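PDB 3PPB: putative tetR family transcription regulator from Shewanella loihica, which probably binds DNA through an N-terminal helix-turn-helix domain and regulates transcription, as other members of the TetR family do. Local coordinates for residues T17-F22 against Q104-L109; Q55-L60 against P114-S119; E134-G139 against E151-N156. All blocks are in the same frame, centred on the assembly; numbering follows the deposited sequence. Where two conformers were deposited one is given.

Contact 1: T17-F22 against Q104-L109; sequences TALQLF and QAFFQL. With EDO (1,2-ethanediol), chain F.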
loop_
_atom_site.group_PDB
_atom_site.type_symbol
_atom_site.label_atom_id
_atom_site.label_comp_id
_atom_site.label_asym_id
_atom_site.label_seq_id
_atom_site.Cartn_x
_atom_site.Cartn_y
_atom_site.Cartn_z
ATOM N N THR A 17 -7.803 18.249 12.922
ATOM C CA THR A 17 -7.010 19.174 12.095
ATOM C C THR A 17 -5.759 18.437 11.602
ATOM O O THR A 17 -5.417 18.571 10.424
ATOM C CB THR A 17 -6.677 20.477 12.859
ATOM O OG1 THR A 17 -7.861 21.262 13.057
ATOM C CG2 THR A 17 -5.648 21.318 12.150
ATOM N N ALA A 18 -5.086 17.665 12.502
ATOM C CA ALA A 18 -3.902 16.846 12.172
ATOM C C ALA A 18 -4.231 15.848 11.060
ATOM O O ALA A 18 -3.441 15.703 10.123
ATOM C CB ALA A 18 -3.389 16.104 13.407
ATOM N N LEU A 19 -5.407 15.182 11.151
ATOM C CA LEU A 19 -5.852 14.207 10.149
ATOM C C LEU A 19 -5.915 14.867 8.775
ATOM O O LEU A 19 -5.336 14.343 7.824
ATOM C CB LEU A 19 -7.216 13.592 10.530
ATOM C CG LEU A 19 -7.874 12.669 9.482
ATOM C CD1 LEU A 19 -7.205 11.293 9.441
ATOM C CD2 LEU A 19 -9.353 12.515 9.753
ATOM N N GLN A 20 -6.585 16.032 8.684
ATOM C CA GLN A 20 -6.692 16.799 7.447
ATOM C C GLN A 20 -5.305 17.157 6.885
ATOM O O GLN A 20 -5.037 16.916 5.707
ATOM C CB GLN A 20 -7.513 18.083 7.672
ATOM C CG GLN A 20 -8.993 17.851 7.928
ATOM N N LEU A 21 -4.426 17.709 7.726
ATOM C CA LEU A 21 -3.114 18.176 7.278
ATOM C C LEU A 21 -2.147 17.051 6.941
ATOM O O LEU A 21 -1.429 17.178 5.949
ATOM C CB LEU A 21 -2.486 19.124 8.307
ATOM C CG LEU A 21 -3.187 20.475 8.483
ATOM C CD1 LEU A 21 -2.725 21.159 9.734
ATOM C CD2 LEU A 21 -2.960 21.395 7.269
ATOM N N PHE A 22 -2.123 15.955 7.732
ATOM C CA PHE A 22 -1.244 14.812 7.449
ATOM C C PHE A 22 -1.621 14.159 6.115
ATOM O O PHE A 22 -0.769 13.549 5.476
ATOM C CB PHE A 22 -1.271 13.767 8.581
ATOM C CG PHE A 22 -0.621 14.169 9.886
ATOM C CD1 PHE A 22 0.264 15.242 9.942
ATOM C CD2 PHE A 22 -0.870 13.457 11.052
ATOM C CE1 PHE A 22 0.878 15.600 11.141
ATOM C CE2 PHE A 22 -0.256 13.809 12.251
ATOM C CZ PHE A 22 0.606 14.891 12.295
ATOM N N GLN A 104 -9.776 7.189 4.931
ATOM C CA GLN A 104 -9.318 6.158 4.006
ATOM C C GLN A 104 -8.012 6.607 3.302
ATOM O O GLN A 104 -7.070 5.820 3.213
ATOM C CB GLN A 104 -10.408 5.783 2.985
ATOM C CG GLN A 104 -9.948 4.800 1.904
ATOM C CD GLN A 104 -9.354 3.519 2.453
ATOM O OE1 GLN A 104 -9.690 3.060 3.551
ATOM N NE2 GLN A 104 -8.474 2.896 1.681
ATOM N N ALA A 105 -7.944 7.878 2.853
ATOM C CA ALA A 105 -6.719 8.423 2.241
ATOM C C ALA A 105 -5.543 8.342 3.254
ATOM O O ALA A 105 -4.427 8.027 2.860
ATOM C CB ALA A 105 -6.947 9.863 1.801
ATOM N N PHE A 106 -5.831 8.566 4.563
ATOM C CA PHE A 106 -4.893 8.462 5.686
ATOM C C PHE A 106 -4.366 7.025 5.775
ATOM O O PHE A 106 -3.164 6.849 5.961
ATOM C CB PHE A 106 -5.577 8.897 7.011
ATOM C CG PHE A 106 -4.737 8.685 8.250
ATOM C CD1 PHE A 106 -3.804 9.637 8.645
ATOM C CD2 PHE A 106 -4.863 7.522 9.011
ATOM C CE1 PHE A 106 -3.005 9.434 9.772
ATOM C CE2 PHE A 106 -4.062 7.320 10.140
ATOM C CZ PHE A 106 -3.154 8.288 10.526
ATOM N N PHE A 107 -5.240 5.997 5.597
ATOM C CA PHE A 107 -4.785 4.589 5.603
ATOM C C PHE A 107 -3.890 4.318 4.396
ATOM O O PHE A 107 -2.819 3.738 4.525
ATOM C CB PHE A 107 -5.963 3.601 5.592
ATOM C CG PHE A 107 -6.704 3.357 6.885
ATOM C CD1 PHE A 107 -6.111 3.644 8.116
ATOM C CD2 PHE A 107 -7.962 2.778 6.878
ATOM C CE1 PHE A 107 -6.785 3.388 9.308
ATOM C CE2 PHE A 107 -8.617 2.479 8.077
ATOM C CZ PHE A 107 -8.031 2.798 9.278
ATOM N N GLN A 108 -4.309 4.778 3.233
ATOM C CA GLN A 108 -3.558 4.580 2.004
ATOM C C GLN A 108 -2.148 5.183 2.182
ATOM O O GLN A 108 -1.156 4.562 1.836
ATOM C CB GLN A 108 -4.352 5.209 0.844
ATOM C CG GLN A 108 -4.199 4.543 -0.506
ATOM C CD GLN A 108 -4.540 3.072 -0.579
ATOM O OE1 GLN A 108 -3.667 2.229 -0.446
ATOM N NE2 GLN A 108 -5.784 2.720 -0.895
ATOM N N LEU A 109 -2.050 6.324 2.829
ATOM C CA LEU A 109 -0.743 6.933 3.024
ATOM C C LEU A 109 0.091 6.329 4.160
ATOM O O LEU A 109 1.315 6.311 4.033
ATOM C CB LEU A 109 -0.908 8.438 3.300
ATOM C CG LEU A 109 -1.380 9.311 2.147
ATOM C CD1 LEU A 109 -1.989 10.599 2.676
ATOM C CD2 LEU A 109 -0.227 9.607 1.189
HETATM C C1 EDO F . 0.490 2.392 -0.110
HETATM O O1 EDO F . -0.926 2.600 -0.197
HETATM C C2 EDO F . 0.744 1.075 0.614
HETATM O O2 EDO F . 2.103 1.022 1.075
#
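Leu19 lays its CD1 methyl over the root of the Phe106 side chain, 3.8 Å from Phe106 CB and equally near Phe106 CG. The methyl meets the ring obliquely. Phe106 sends its ring toward helix 10-24 because CG stands anti to the backbone N (chi1 174°). Leu19 starts the same way, and its chi2 turn carries CD1 nearer to the aromatic ring than its CB is. One turn further on, Leu109 CD1 comes to 4.2 Å from Phe22 O, a methyl beside a backbone carbonyl. That carbonyl also accepts a hydrogen bond from Tyr110. The two segments share no hydrogen bond; carbon-carbon packing and a methyl beside a carbonyl make the contact. Gln108 points to other partners. Its backbone O accepts a hydrogen bond from O1 of an ethanediol at 2.8 Å, and the diol is also bound by Gln108 O of the second subunit. Gln108 NE2 bonds to Leu162 O. A leucine in its place would probably leave the Leu162 carbonyl without this donor and weaken the tie between helix 101-110 and helix 150-170. The contact joins the DNA-binding domain to the ligand-binding and dimerisation domain expected of a TetR protein. Helix 53-74 borders it through Leu57 and Leu60, which touch Phe106, while helix 32-39 meets Phe22 through Ile35.

Contact 2: Q55-L60 against P114-S119; sequences QLLEQL and PTVEQS. With EDO (1,2-ethanediol), chain I; EDO (1,2-ethanediol), chain E.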
loop_
_atom_site.group_PDB
_atom_site.type_symbol
_atom_site.label_atom_id
_atom_site.label_comp_id
_atom_site.label_asym_id
_atom_site.label_seq_id
_atom_site.Cartn_x
_atom_site.Cartn_y
_atom_site.Cartn_z
ATOM N N GLN A 55 3.989 11.305 18.364
ATOM C CA GLN A 55 2.956 10.795 19.277
ATOM C C GLN A 55 1.550 11.156 18.782
ATOM O O GLN A 55 0.648 10.324 18.875
ATOM C CB GLN A 55 3.182 11.308 20.700
ATOM C CG GLN A 55 4.054 10.337 21.486
ATOM C CD GLN A 55 4.557 10.913 22.780
ATOM O OE1 GLN A 55 5.660 11.465 22.853
ATOM N NE2 GLN A 55 3.776 10.754 23.840
ATOM N N LEU A 56 1.375 12.384 18.227
ATOM C CA LEU A 56 0.103 12.816 17.658
ATOM C C LEU A 56 -0.266 11.904 16.473
ATOM O O LEU A 56 -1.406 11.442 16.406
ATOM C CB LEU A 56 0.172 14.297 17.238
ATOM C CG LEU A 56 -1.016 14.930 16.477
ATOM C CD1 LEU A 56 -2.377 14.652 17.159
ATOM C CD2 LEU A 56 -0.799 16.448 16.310
ATOM N N LEU A 57 0.694 11.611 15.573
ATOM C CA LEU A 57 0.447 10.707 14.442
ATOM C C LEU A 57 0.072 9.297 14.942
ATOM O O LEU A 57 -0.838 8.681 14.392
ATOM C CB LEU A 57 1.665 10.621 13.488
ATOM C CG LEU A 57 1.571 9.547 12.373
ATOM C CD1 LEU A 57 0.415 9.829 11.441
ATOM C CD2 LEU A 57 2.883 9.396 11.610
ATOM N N GLU A 58 0.775 8.796 15.969
ATOM C CA GLU A 58 0.545 7.451 16.515
ATOM C C GLU A 58 -0.848 7.337 17.156
ATOM O O GLU A 58 -1.541 6.343 16.929
ATOM C CB GLU A 58 1.635 7.099 17.526
ATOM C CG GLU A 58 2.978 6.862 16.863
ATOM C CD GLU A 58 4.168 6.679 17.788
ATOM O OE1 GLU A 58 3.997 6.767 19.025
ATOM O OE2 GLU A 58 5.278 6.430 17.268
ATOM N N GLN A 59 -1.262 8.376 17.912
ATOM C CA GLN A 59 -2.568 8.400 18.570
ATOM C C GLN A 59 -3.677 8.505 17.533
ATOM O O GLN A 59 -4.704 7.836 17.667
ATOM C CB GLN A 59 -2.673 9.544 19.613
ATOM C CG GLN A 59 -1.793 9.346 20.865
ATOM C CD GLN A 59 -1.999 8.009 21.544
ATOM O OE1 GLN A 59 -3.093 7.687 22.021
ATOM N NE2 GLN A 59 -0.956 7.187 21.576
ATOM N N LEU A 60 -3.457 9.325 16.489
ATOM C CA LEU A 60 -4.410 9.461 15.392
ATOM C C LEU A 60 -4.564 8.116 14.667
ATOM O O LEU A 60 -5.687 7.649 14.442
ATOM C CB LEU A 60 -3.919 10.552 14.423
ATOM C CG LEU A 60 -4.771 10.801 13.189
ATOM C CD1 LEU A 60 -6.196 11.243 13.560
ATOM C CD2 LEU A 60 -4.103 11.809 12.265
ATOM N N PRO A 114 6.641 2.996 5.825
ATOM C CA PRO A 114 7.709 3.050 6.838
ATOM C C PRO A 114 7.591 4.248 7.797
ATOM O O PRO A 114 8.404 4.346 8.716
ATOM C CB PRO A 114 8.996 3.185 5.996
ATOM C CG PRO A 114 8.605 2.861 4.579
ATOM C CD PRO A 114 7.175 3.272 4.473
ATOM N N THR A 115 6.603 5.157 7.598
ATOM C CA THR A 115 6.443 6.368 8.424
ATOM C C THR A 115 6.046 6.021 9.871
ATOM O O THR A 115 6.626 6.587 10.807
ATOM C CB THR A 115 5.419 7.358 7.791
ATOM O OG1 THR A 115 5.673 7.495 6.395
ATOM C CG2 THR A 115 5.448 8.732 8.439
ATOM N N VAL A 116 5.055 5.128 10.052
ATOM C CA VAL A 116 4.584 4.766 11.399
ATOM C C VAL A 116 5.539 3.735 11.997
ATOM O O VAL A 116 5.943 2.806 11.292
ATOM C CB VAL A 116 3.106 4.269 11.417
ATOM C CG1 VAL A 116 2.611 4.013 12.839
ATOM C CG2 VAL A 116 2.180 5.257 10.710
ATOM N N GLU A 117 5.890 3.902 13.302
ATOM C CA GLU A 117 6.719 2.969 14.067
ATOM C C GLU A 117 6.166 1.564 13.935
ATOM O O GLU A 117 4.941 1.395 14.014
ATOM C CB GLU A 117 6.742 3.360 15.553
ATOM C CG GLU A 117 7.902 4.251 15.953
ATOM C CD GLU A 117 9.298 3.686 15.780
ATOM O OE1 GLU A 117 9.485 2.455 15.913
ATOM O OE2 GLU A 117 10.215 4.497 15.526
ATOM N N GLN A 118 7.054 0.559 13.695
ATOM C CA GLN A 118 6.653 -0.845 13.529
ATOM C C GLN A 118 5.845 -1.342 14.731
ATOM O O GLN A 118 4.856 -2.053 14.530
ATOM C CB GLN A 118 7.866 -1.759 13.292
ATOM C CG GLN A 118 7.504 -3.071 12.583
ATOM C CD GLN A 118 8.709 -3.905 12.217
ATOM O OE1 GLN A 118 9.709 -3.410 11.672
ATOM N NE2 GLN A 118 8.622 -5.206 12.476
ATOM N N SER A 119 6.231 -0.929 15.954
ATOM C CA SER A 119 5.548 -1.318 17.191
ATOM C C SER A 119 4.085 -0.831 17.211
ATOM O O SER A 119 3.209 -1.581 17.655
ATOM C CB SER A 119 6.304 -0.801 18.415
ATOM O OG SER A 119 6.462 0.607 18.399
HETATM C C1 EDO I . 5.442 7.551 13.703
HETATM O O1 EDO I . 5.417 6.420 14.579
HETATM C C2 EDO I . 6.680 8.416 13.899
HETATM O O2 EDO I . 7.836 7.689 14.339
HETATM C C1 EDO E . 8.475 10.073 4.144
HETATM O O1 EDO E . 7.071 10.195 3.908
HETATM C C2 EDO E . 8.790 9.946 5.635
HETATM O O2 EDO E . 8.385 8.682 6.178
#
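Leu57 and Thr115 meet at about a right angle, with Leu57 CD2 4.1 Å from Thr115 CG2. In this TetR-type fold, the contact sets the long helix 53-74, which follows the helix-turn-helix, against the turn leading into helix 118-128. The same Leu57 methyl reaches Val116 CG2 at 4.3 Å, so one branch of the leucine serves two neighbours. Thr115 offers it CG2, which stands anti to the backbone N, while OG1 bonds to a separate ethanediol. Glu58 and Glu117 are arranged differently. They lie alongside each other and point the same way, with their carboxylate planes turned 84° apart. Glu58 is extended beyond CG, and its OE2 comes to 3.7 Å from Glu117 CG. The Glu117 chain is bent at chi2, and its carboxylate does not meet that of Glu58. The two OE2 atoms of Glu58 and Glu117 stay 5.6 Å apart, and the like charges, if both are ionised, would probably disfavour a closer approach. Glu117 takes the N-cap position of helix 118-128. Tyr110 packs on Thr115 and Val116, and Leu109 of the second subunit touches Thr115. A second ethanediol bridges the polar side of the contact: its O1 donates to Glu58 OE2 at 2.7 Å and accepts from Glu117 N at 2.9 Å, with a nearly straight N-H...O angle of 164°.

Contact 3: E134-G139 against E151-N156; sequences ELIRQG and ELMQDN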
loop_
_atom_site.group_PDB
_atom_site.type_symbol
_atom_site.label_atom_id
_atom_site.label_comp_id
_atom_site.label_asym_id
_atom_site.label_seq_id
_atom_site.Cartn_x
_atom_site.Cartn_y
_atom_site.Cartn_z
ATOM N N GLU A 134 -7.827 -14.388 14.200
ATOM C CA GLU A 134 -8.674 -15.402 14.819
ATOM C C GLU A 134 -9.614 -16.028 13.777
ATOM O O GLU A 134 -9.789 -17.250 13.773
ATOM C CB GLU A 134 -9.450 -14.839 16.010
ATOM C CG GLU A 134 -10.292 -15.871 16.770
ATOM C CD GLU A 134 -9.660 -17.208 17.137
ATOM O OE1 GLU A 134 -8.462 -17.236 17.511
ATOM O OE2 GLU A 134 -10.384 -18.230 17.080
ATOM N N LEU A 135 -10.156 -15.207 12.862
ATOM C CA LEU A 135 -11.011 -15.722 11.790
ATOM C C LEU A 135 -10.213 -16.586 10.820
ATOM O O LEU A 135 -10.725 -17.622 10.385
ATOM C CB LEU A 135 -11.724 -14.600 11.046
ATOM C CG LEU A 135 -12.844 -13.922 11.853
ATOM C CD1 LEU A 135 -13.298 -12.670 11.161
ATOM C CD2 LEU A 135 -14.022 -14.874 12.096
ATOM N N ILE A 136 -8.953 -16.202 10.511
ATOM C CA ILE A 136 -8.089 -17.015 9.645
ATOM C C ILE A 136 -7.837 -18.381 10.327
ATOM O O ILE A 136 -7.981 -19.410 9.657
ATOM C CB ILE A 136 -6.763 -16.306 9.255
ATOM C CG1 ILE A 136 -7.034 -14.985 8.493
ATOM C CG2 ILE A 136 -5.854 -17.249 8.458
ATOM C CD1 ILE A 136 -5.805 -14.016 8.454
ATOM N N ARG A 137 -7.495 -18.387 11.647
ATOM C CA ARG A 137 -7.261 -19.615 12.426
ATOM C C ARG A 137 -8.493 -20.518 12.379
ATOM O O ARG A 137 -8.361 -21.734 12.202
ATOM C CB ARG A 137 -6.891 -19.290 13.885
ATOM C CG ARG A 137 -5.452 -18.840 14.069
ATOM C CD ARG A 137 -5.069 -18.753 15.538
ATOM N NE ARG A 137 -5.320 -17.426 16.103
ATOM C CZ ARG A 137 -4.421 -16.447 16.160
ATOM N NH1 ARG A 137 -3.191 -16.636 15.693
ATOM N NH2 ARG A 137 -4.742 -15.274 16.686
ATOM N N GLN A 138 -9.700 -19.925 12.495
ATOM C CA GLN A 138 -10.958 -20.687 12.428
ATOM C C GLN A 138 -11.171 -21.290 11.034
ATOM O O GLN A 138 -11.557 -22.448 10.922
ATOM C CB GLN A 138 -12.141 -19.820 12.820
ATOM C CG GLN A 138 -12.248 -19.584 14.321
ATOM C CD GLN A 138 -13.360 -18.632 14.668
ATOM O OE1 GLN A 138 -14.422 -18.619 14.039
ATOM N NE2 GLN A 138 -13.147 -17.830 15.696
ATOM N N GLY A 139 -10.855 -20.535 9.992
ATOM C CA GLY A 139 -10.954 -21.002 8.612
ATOM C C GLY A 139 -9.964 -22.090 8.273
ATOM O O GLY A 139 -10.250 -22.945 7.431
ATOM N N GLU A 151 0.857 -14.272 9.920
ATOM C CA GLU A 151 1.181 -12.857 9.747
ATOM C C GLU A 151 1.266 -12.444 8.270
ATOM O O GLU A 151 0.884 -11.330 7.925
ATOM C CB GLU A 151 2.454 -12.464 10.491
ATOM C CG GLU A 151 2.407 -10.975 10.782
ATOM C CD GLU A 151 3.640 -10.341 11.374
ATOM O OE1 GLU A 151 4.202 -10.925 12.326
ATOM O OE2 GLU A 151 3.993 -9.219 10.942
ATOM N N LEU A 152 1.740 -13.344 7.408
ATOM C CA LEU A 152 1.810 -13.098 5.967
ATOM C C LEU A 152 0.381 -13.013 5.431
ATOM O O LEU A 152 0.076 -12.150 4.619
ATOM C CB LEU A 152 2.612 -14.221 5.257
ATOM C CG LEU A 152 2.696 -14.158 3.718
ATOM C CD1 LEU A 152 3.218 -12.799 3.204
ATOM C CD2 LEU A 152 3.531 -15.285 3.182
HETATM N N MSE A 153 -0.503 -13.889 5.915
HETATM C CA MSE A 153 -1.897 -13.874 5.479
HETATM C C MSE A 153 -2.576 -12.564 5.922
HETATM O O MSE A 153 -3.316 -12.003 5.131
HETATM C CB MSE A 153 -2.631 -15.116 6.008
HETATM C CG MSE A 153 -2.059 -16.431 5.430
HETATM SE SE MSE A 153 -3.074 -17.941 6.061
HETATM C CE MSE A 153 -4.559 -17.846 4.870
ATOM N N GLN A 154 -2.314 -12.065 7.170
ATOM C CA GLN A 154 -2.954 -10.806 7.602
ATOM C C GLN A 154 -2.407 -9.644 6.783
ATOM O O GLN A 154 -3.202 -8.804 6.367
ATOM C CB GLN A 154 -2.836 -10.518 9.116
ATOM C CG GLN A 154 -3.779 -9.374 9.554
ATOM C CD GLN A 154 -3.995 -9.167 11.041
ATOM O OE1 GLN A 154 -3.730 -10.042 11.877
ATOM N NE2 GLN A 154 -4.541 -8.005 11.397
ATOM N N ASP A 155 -1.078 -9.605 6.489
ATOM C CA ASP A 155 -0.521 -8.535 5.647
ATOM C C ASP A 155 -1.160 -8.598 4.282
ATOM O O ASP A 155 -1.432 -7.560 3.678
ATOM C CB ASP A 155 1.003 -8.647 5.508
ATOM C CG ASP A 155 1.791 -8.127 6.694
ATOM O OD1 ASP A 155 1.177 -7.515 7.591
ATOM O OD2 ASP A 155 3.021 -8.349 6.727
ATOM N N ASN A 156 -1.389 -9.828 3.781
ATOM C CA ASN A 156 -1.987 -10.017 2.476
ATOM C C ASN A 156 -3.407 -9.452 2.467
ATOM O O ASN A 156 -3.748 -8.748 1.518
ATOM C CB ASN A 156 -1.942 -11.483 2.060
ATOM C CG ASN A 156 -2.574 -11.696 0.727
ATOM O OD1 ASN A 156 -2.051 -11.286 -0.323
ATOM N ND2 ASN A 156 -3.790 -12.182 0.792
#
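Ile136 places CG2 anti to its backbone N and CG1 anti to its carbonyl carbon (chi1 -60°), and this sets both branches against Met153. Met153, a selenomethionine in this crystal, runs extended through chi2 and then bends at chi3 (80°). The two side chains cross at a slant. Ile136 CG2 touches the selenium, SE of Met153, at 3.7 Å, and lies 3.9 Å from Met153 CE. The other branch passes nearer the helix backbone: Ile136 CD1 is 4.2 Å from Met153 CB and as far from Gln154 N. The isoleucine therefore covers both the start and the end of the Met153 chain. No hydrogen bond crosses between the segments. Gln154 flanks this apolar pair, but its amide serves another helix: in the conformer given, NE2 bonds to Met125 O of helix 118-128.

Polar groups of helix 130-141 are tied together on its exposed side. Glu134 OE2 accepts from Gln138 NE2 at 3.1 Å through its anti lone pair, and the oxygen lies in the Gln138 amide plane. In the conformer given, Arg137 NE makes a salt bridge to Glu134 OE1 at 3.4 Å, its hydrogen bond weak, with the oxygen in plane at the guanidinium edge. The carboxylate thus spans two residues further along its own helix.

Helix 130-141 packs here against the first turns of helix 150-170. Leu135 touches helix 82-99 through Leu82 and Leu89. Glu151 and Asp155 lie against Met125 of helix 118-128. The second subunit adjoins helix 150-170, where Asn156 bonds to its Gln160 and Glu151 to its His171.

Contacts 1 and 2 adjoin, their centres about 12 Å apart. Leu60 of helix 53-74 packs on Leu19, Phe22 and Phe106, so one apolar core runs through both. Each joins part of the TetR-family region to the body of the chain. Contact 3 lies within that body, with its centre about 27 Å from that of contact 1 and on the opposite side of the chain's centre. Contacts 1 and 3 are buried and largely apolar, between helices. Contact 2 is partly buried, involves a turn, and adds a glutamate carboxylate linked through an ethanediol, probably from the crystallisation liquor, to a backbone N-H. All three reach the second subunit, contact 3 with direct hydrogen bonds to it.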